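Local atomic coordinates of endo-beta-1,4-glucanase (Ampullaria crossean, PDB entry 5XBU), a protein that probably hydrolyses internal beta-1,4-glucosidic bonds of cellulose, as a family 45 glycoside hydrolase. Residues Pro23-Arg29 with Asp156-Trp162; Cys78-Leu84 with Asn102-Val108. All blocks are in the same frame, centred on the assembly; numbering follows the deposited sequence.

How the contacts relate
Both contacts are antiparallel strand pairings in the same six-stranded double-psi beta-barrel, and their centres lie about 12 Å apart. Strand 160-165, which carries the end of segment 156-162 in contact 1, pairs on its other edge with strand 81-86, which carries segment 78-84 in contact 2; strands 22-30, 160-165, 81-86 and 104-108 therefore follow one another round the wall. The contacts touch through side-chain packing: Trp162 CB lies 3.6 Å from Leu84 CD2, Trp162 CE3 3.8 Å from Val82 CG1, and Val160 CG2 4.0 Å from Leu84 CB. The crystal is of the apo form, and both contacts belong to the barrel framework.

Contact 1 of 2, residues Pro23-Arg29 with Asp156-Trp162; sequences PCASTTR and DNPEVTW
Strand 22-30 and the run into strand 160-165 pair antiparallel in the wall of the double-psi beta-barrel that GH45 enzymes share with expansins. Residues 23-29 are extended; the strand segments approach to 4.4 Å with their directions 121° apart, and 619 Å² is buried. Asp156 starts the second segment beyond salt-bridge range of Arg29, NH1 to OD1 4.3 Å; water 3 lies 2.9 Å from Asp156 OD1 and 2.4 Å from Arg29 NE, while the guanidinium makes its salt bridge with Glu151. Asn157 turns the chain with left-handed angles (47/49), puts OD1 3.3 Å from Thr28 CA and hydrogen-bonds Lys94 O through ND2. Water 1 bridges the two backbones, Asn157 O (2.9 Å) to Thr27 N (3.0 Å), while water 2 joins Arg29 N (2.9 Å) to the side-chain Asn157 OD1 (2.8 Å). Thr27 OG1, in p, donates a hydrogen bond to Pro158 O at 2.8 Å. Glu159 points away, its carboxylate held by Tyr137, Thr87 and Leu8. Val160 is the hydrogen-bonded partner of Ala25 (CA-CA 5.4 Å): Ala25 N to Val160 O is 2.8 Å and Val160 N to Ala25 O 3.0 Å. Val160, in m, sets CG2 3.8 Å from Ala25 CB and 3.9 Å from Thr27 CG2. Thr161 and Cys24 form the non-hydrogen-bonded pair, CA-CA 4.2 Å, with diverging side chains; Cys24 is disulfide-bonded to Cys9. Trp162 N donates to Pro23 O at 3.1 Å; its indole (chi1 82°, chi2 -81°), with NE1 hydrogen-bonded to Glu138, brings CD1 3.8 Å from Pro23 CG and 4.1 Å from Ala25 CB.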
# COMPACT_ATOMS: atom_id res chain seq x y z
N PRO A 23 -1.24 11.21 8.79
CA PRO A 23 -0.18 10.20 8.82
C PRO A 23 0.42 10.02 7.43
O PRO A 23 -0.28 10.04 6.42
CB PRO A 23 -0.93 8.94 9.24
CG PRO A 23 -2.30 9.12 8.65
CD PRO A 23 -2.59 10.60 8.85
N CYS A 24 1.73 9.80 7.41
CA CYS A 24 2.41 9.49 6.18
C CYS A 24 2.63 7.99 6.00
O CYS A 24 2.62 7.22 6.96
CB CYS A 24 3.73 10.24 6.10
SG CYS A 24 3.41 12.02 6.18
N ALA A 25 2.86 7.62 4.76
CA ALA A 25 3.23 6.28 4.37
C ALA A 25 4.39 6.36 3.41
O ALA A 25 4.51 7.31 2.62
CB ALA A 25 2.08 5.54 3.70
N SER A 26 5.24 5.34 3.45
CA SER A 26 6.18 5.10 2.37
C SER A 26 5.51 4.25 1.29
O SER A 26 4.50 3.57 1.53
CB SER A 26 7.45 4.44 2.90
OG SER A 26 7.17 3.40 3.83
N THR A 27 6.09 4.31 0.09
CA THR A 27 5.63 3.52 -1.03
C THR A 27 6.83 2.94 -1.77
O THR A 27 7.91 3.52 -1.80
CB THR A 27 4.73 4.31 -2.00
OG1 THR A 27 5.49 5.24 -2.78
CG2 THR A 27 3.58 5.03 -1.33
N THR A 28 6.59 1.80 -2.42
CA THR A 28 7.48 1.20 -3.40
C THR A 28 6.60 0.68 -4.54
O THR A 28 5.37 0.80 -4.50
CB THR A 28 8.37 0.10 -2.81
OG1 THR A 28 7.58 -0.85 -2.10
CG2 THR A 28 9.46 0.64 -1.88
N ARG A 29 7.22 0.07 -5.54
CA ARG A 29 6.47 -0.60 -6.59
C ARG A 29 6.95 -2.04 -6.67
O ARG A 29 8.09 -2.35 -6.33
CB ARG A 29 6.58 0.12 -7.93
CG ARG A 29 8.01 0.43 -8.37
CD ARG A 29 8.03 1.27 -9.65
NE ARG A 29 9.05 2.29 -9.73
CZ ARG A 29 9.36 2.91 -10.86
NH1 ARG A 29 10.30 3.86 -10.89
NH2 ARG A 29 8.74 2.54 -11.97
N ASP A 156 8.36 7.54 -8.06
CA ASP A 156 9.57 6.82 -7.68
C ASP A 156 9.61 6.78 -6.15
O ASP A 156 10.21 7.63 -5.49
CB ASP A 156 10.79 7.49 -8.25
CG ASP A 156 12.07 6.76 -7.91
OD1 ASP A 156 12.03 5.62 -7.40
OD2 ASP A 156 13.13 7.35 -8.16
N ASN A 157 8.92 5.79 -5.59
CA ASN A 157 8.82 5.59 -4.16
C ASN A 157 8.48 6.88 -3.39
O ASN A 157 9.13 7.18 -2.38
CB ASN A 157 10.09 4.97 -3.59
CG ASN A 157 10.48 3.68 -4.22
OD1 ASN A 157 9.71 3.05 -4.94
ND2 ASN A 157 11.71 3.24 -3.93
N PRO A 158 7.47 7.63 -3.81
CA PRO A 158 7.21 8.89 -3.11
C PRO A 158 6.72 8.65 -1.69
O PRO A 158 6.00 7.68 -1.40
CB PRO A 158 6.09 9.53 -3.94
CG PRO A 158 5.40 8.35 -4.59
CD PRO A 158 6.52 7.42 -4.91
N GLU A 159 7.05 9.60 -0.83
CA GLU A 159 6.38 9.79 0.45
C GLU A 159 4.98 10.33 0.21
O GLU A 159 4.78 11.22 -0.63
CB GLU A 159 7.20 10.82 1.26
CG GLU A 159 6.69 11.09 2.66
CD GLU A 159 7.55 12.17 3.33
OE1 GLU A 159 8.19 11.89 4.37
OE2 GLU A 159 7.56 13.31 2.81
N VAL A 160 3.99 9.80 0.94
CA VAL A 160 2.61 10.22 0.75
C VAL A 160 1.96 10.40 2.11
O VAL A 160 2.39 9.84 3.12
CB VAL A 160 1.81 9.18 -0.07
CG1 VAL A 160 2.46 8.96 -1.44
CG2 VAL A 160 1.72 7.84 0.68
N THR A 161 0.87 11.17 2.13
CA THR A 161 -0.11 11.03 3.19
C THR A 161 -1.15 10.00 2.76
O THR A 161 -1.39 9.81 1.56
CB THR A 161 -0.77 12.35 3.58
OG1 THR A 161 -1.44 12.94 2.46
CG2 THR A 161 0.26 13.33 4.16
N TRP A 162 -1.75 9.31 3.74
CA TRP A 162 -2.64 8.21 3.41
C TRP A 162 -3.92 8.30 4.23
O TRP A 162 -3.92 8.72 5.40
CB TRP A 162 -1.96 6.84 3.62
CG TRP A 162 -1.96 6.32 5.04
CD1 TRP A 162 -1.12 6.63 6.09
CD2 TRP A 162 -2.88 5.36 5.57
NE1 TRP A 162 -1.49 5.95 7.21
CE2 TRP A 162 -2.57 5.17 6.92
CE3 TRP A 162 -3.96 4.64 5.02
CZ2 TRP A 162 -3.26 4.28 7.72
CZ3 TRP A 162 -4.63 3.77 5.80
CH2 TRP A 162 -4.28 3.59 7.15
O HOH W 1 8.48 6.18 0.29
O HOH W 2 10.13 0.42 -5.72
O HOH W 3 10.35 3.32 -7.97

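Contact 2 of 2, residues Cys78-Leu84 with Asn102-Val108; sequences CGKCVRL and NPVVFMV
An antiparallel pairing of neighbouring strands joins residues 78-84 to residues 102-108 in the double-psi beta-barrel, where strand 104-108 has strand 57-60 on its other edge and strand 81-86 has strand 160-165. The segment axes come within 4.6 Å, their directions 150° apart, and 641 Å² is buried. Cys81-Met107 (CA-CA 4.3 Å) and Arg83-Val105 (CA-CA 4.2 Å) are non-hydrogen-bonded pairs; Val82-Phe106 and Leu84-Val104 are hydrogen-bonded. Their backbone bonds run Val82 N to Phe106 O 2.9 Å, Phe106 N to Val82 O 2.8 Å, Leu84 N to Val104 O 2.9 Å and Val104 N to Leu84 O 3.0 Å. Just ahead of strand 81-86, Lys80 O accepts a hydrogen bond from Val108 N (2.8 Å) and Gly79 N donates one to Val108 O (2.9 Å); the positive phi of Gly79 (80/-3) favours glycine at this bend. In the same loop, Cys78 is disulfide-bonded to Cys38. Val82, Leu84, Val104 and Phe106 face the barrel interior, packed there with Phe141, Leu143 and Trp162 among others. Cys81, Arg83, Val105 and Met107 line the opposite face. There Cys81 CB meets Val105 CG1 at 3.8 Å and Cys81 SG meets Met107 CB at 3.7 Å, the sulfur being tied to Cys167. Arg83, tt along its first two torsions, lays CD 3.8 Å from Pro103 CB and NE 4.0 Å from Val105 CG2, with NH1 salt-bridged to Glu163. On the inner face Leu84 (chi1 m, chi2 t) places CD1 3.7 Å from Phe106 CD1, the ring held by chi1 -63° and chi2 82°.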
# COMPACT_ATOMS: atom_id res chain seq x y z
N CYS A 78 -8.38 -6.49 3.25
CA CYS A 78 -8.61 -6.79 1.83
C CYS A 78 -9.80 -6.00 1.34
O CYS A 78 -10.85 -5.94 1.99
CB CYS A 78 -8.87 -8.28 1.62
SG CYS A 78 -7.43 -9.32 1.58
N GLY A 79 -9.66 -5.42 0.14
CA GLY A 79 -10.73 -4.70 -0.48
C GLY A 79 -10.94 -3.29 0.02
O GLY A 79 -11.78 -2.57 -0.54
N LYS A 80 -10.18 -2.84 1.01
CA LYS A 80 -10.21 -1.42 1.39
C LYS A 80 -9.51 -0.61 0.32
O LYS A 80 -8.64 -1.10 -0.38
CB LYS A 80 -9.49 -1.18 2.72
CG LYS A 80 -10.12 -1.82 3.94
CD LYS A 80 -11.41 -1.10 4.28
CE LYS A 80 -11.91 -1.50 5.66
NZ LYS A 80 -11.04 -0.99 6.80
N CYS A 81 -9.89 0.66 0.22
CA CYS A 81 -9.20 1.60 -0.64
C CYS A 81 -8.53 2.68 0.20
O CYS A 81 -9.03 3.10 1.25
CB CYS A 81 -10.14 2.23 -1.66
SG CYS A 81 -10.58 1.05 -2.97
N VAL A 82 -7.38 3.12 -0.29
CA VAL A 82 -6.59 4.16 0.35
C VAL A 82 -6.28 5.24 -0.69
O VAL A 82 -5.91 4.93 -1.83
CB VAL A 82 -5.30 3.63 1.01
CG1 VAL A 82 -5.65 2.72 2.19
CG2 VAL A 82 -4.37 2.95 0.05
N ARG A 83 -6.45 6.50 -0.30
CA ARG A 83 -6.02 7.62 -1.12
C ARG A 83 -4.63 8.00 -0.66
O ARG A 83 -4.41 8.23 0.54
CB ARG A 83 -6.96 8.81 -0.98
CG ARG A 83 -6.48 10.01 -1.78
CD ARG A 83 -7.42 11.19 -1.77
NE ARG A 83 -8.69 10.87 -2.42
CZ ARG A 83 -9.86 10.83 -1.79
NH1 ARG A 83 -9.91 11.09 -0.49
NH2 ARG A 83 -10.96 10.55 -2.46
N LEU A 84 -3.70 8.05 -1.60
CA LEU A 84 -2.32 8.38 -1.35
C LEU A 84 -1.99 9.70 -2.05
O LEU A 84 -2.19 9.82 -3.27
CB LEU A 84 -1.38 7.29 -1.84
CG LEU A 84 -1.71 5.88 -1.32
CD1 LEU A 84 -0.62 4.91 -1.74
CD2 LEU A 84 -1.84 5.87 0.20
N ASN A 102 -0.82 14.94 -7.58
CA ASN A 102 -2.18 14.46 -7.74
C ASN A 102 -2.39 13.23 -6.86
O ASN A 102 -1.55 12.31 -6.87
CB ASN A 102 -2.43 14.00 -9.18
CG ASN A 102 -2.37 15.10 -10.21
OD1 ASN A 102 -2.49 16.28 -9.92
ND2 ASN A 102 -2.16 14.69 -11.45
N PRO A 103 -3.48 13.15 -6.11
CA PRO A 103 -3.75 11.96 -5.31
C PRO A 103 -4.16 10.80 -6.20
O PRO A 103 -4.64 10.98 -7.32
CB PRO A 103 -4.91 12.39 -4.42
CG PRO A 103 -5.60 13.48 -5.16
CD PRO A 103 -4.55 14.16 -6.00
N VAL A 104 -3.94 9.60 -5.69
CA VAL A 104 -4.36 8.39 -6.39
C VAL A 104 -4.93 7.42 -5.35
O VAL A 104 -4.35 7.24 -4.28
CB VAL A 104 -3.20 7.74 -7.18
CG1 VAL A 104 -3.67 6.53 -7.93
CG2 VAL A 104 -2.55 8.74 -8.16
N VAL A 105 -6.05 6.81 -5.69
CA VAL A 105 -6.71 5.81 -4.86
C VAL A 105 -6.28 4.42 -5.31
O VAL A 105 -6.36 4.08 -6.49
CB VAL A 105 -8.24 5.98 -4.91
CG1 VAL A 105 -8.95 4.85 -4.13
CG2 VAL A 105 -8.68 7.34 -4.39
N PHE A 106 -5.87 3.60 -4.34
CA PHE A 106 -5.46 2.22 -4.58
C PHE A 106 -6.33 1.29 -3.76
O PHE A 106 -6.67 1.59 -2.61
CB PHE A 106 -4.01 1.98 -4.18
CG PHE A 106 -3.01 2.78 -4.98
CD1 PHE A 106 -2.76 4.10 -4.64
CD2 PHE A 106 -2.35 2.23 -6.07
CE1 PHE A 106 -1.86 4.86 -5.38
CE2 PHE A 106 -1.46 2.98 -6.82
CZ PHE A 106 -1.22 4.31 -6.46
N MET A 107 -6.64 0.12 -4.30
CA MET A 107 -7.36 -0.91 -3.56
C MET A 107 -6.41 -1.98 -3.05
O MET A 107 -5.52 -2.44 -3.77
CB MET A 107 -8.45 -1.53 -4.44
CG MET A 107 -9.34 -2.52 -3.66
SD MET A 107 -10.84 -2.95 -4.55
CE MET A 107 -10.17 -3.97 -5.87
N VAL A 108 -6.62 -2.38 -1.79
CA VAL A 108 -5.84 -3.46 -1.19
C VAL A 108 -6.26 -4.79 -1.78
O VAL A 108 -7.40 -5.24 -1.59
CB VAL A 108 -6.06 -3.47 0.33
CG1 VAL A 108 -5.33 -4.63 0.95
CG2 VAL A 108 -5.66 -2.12 0.95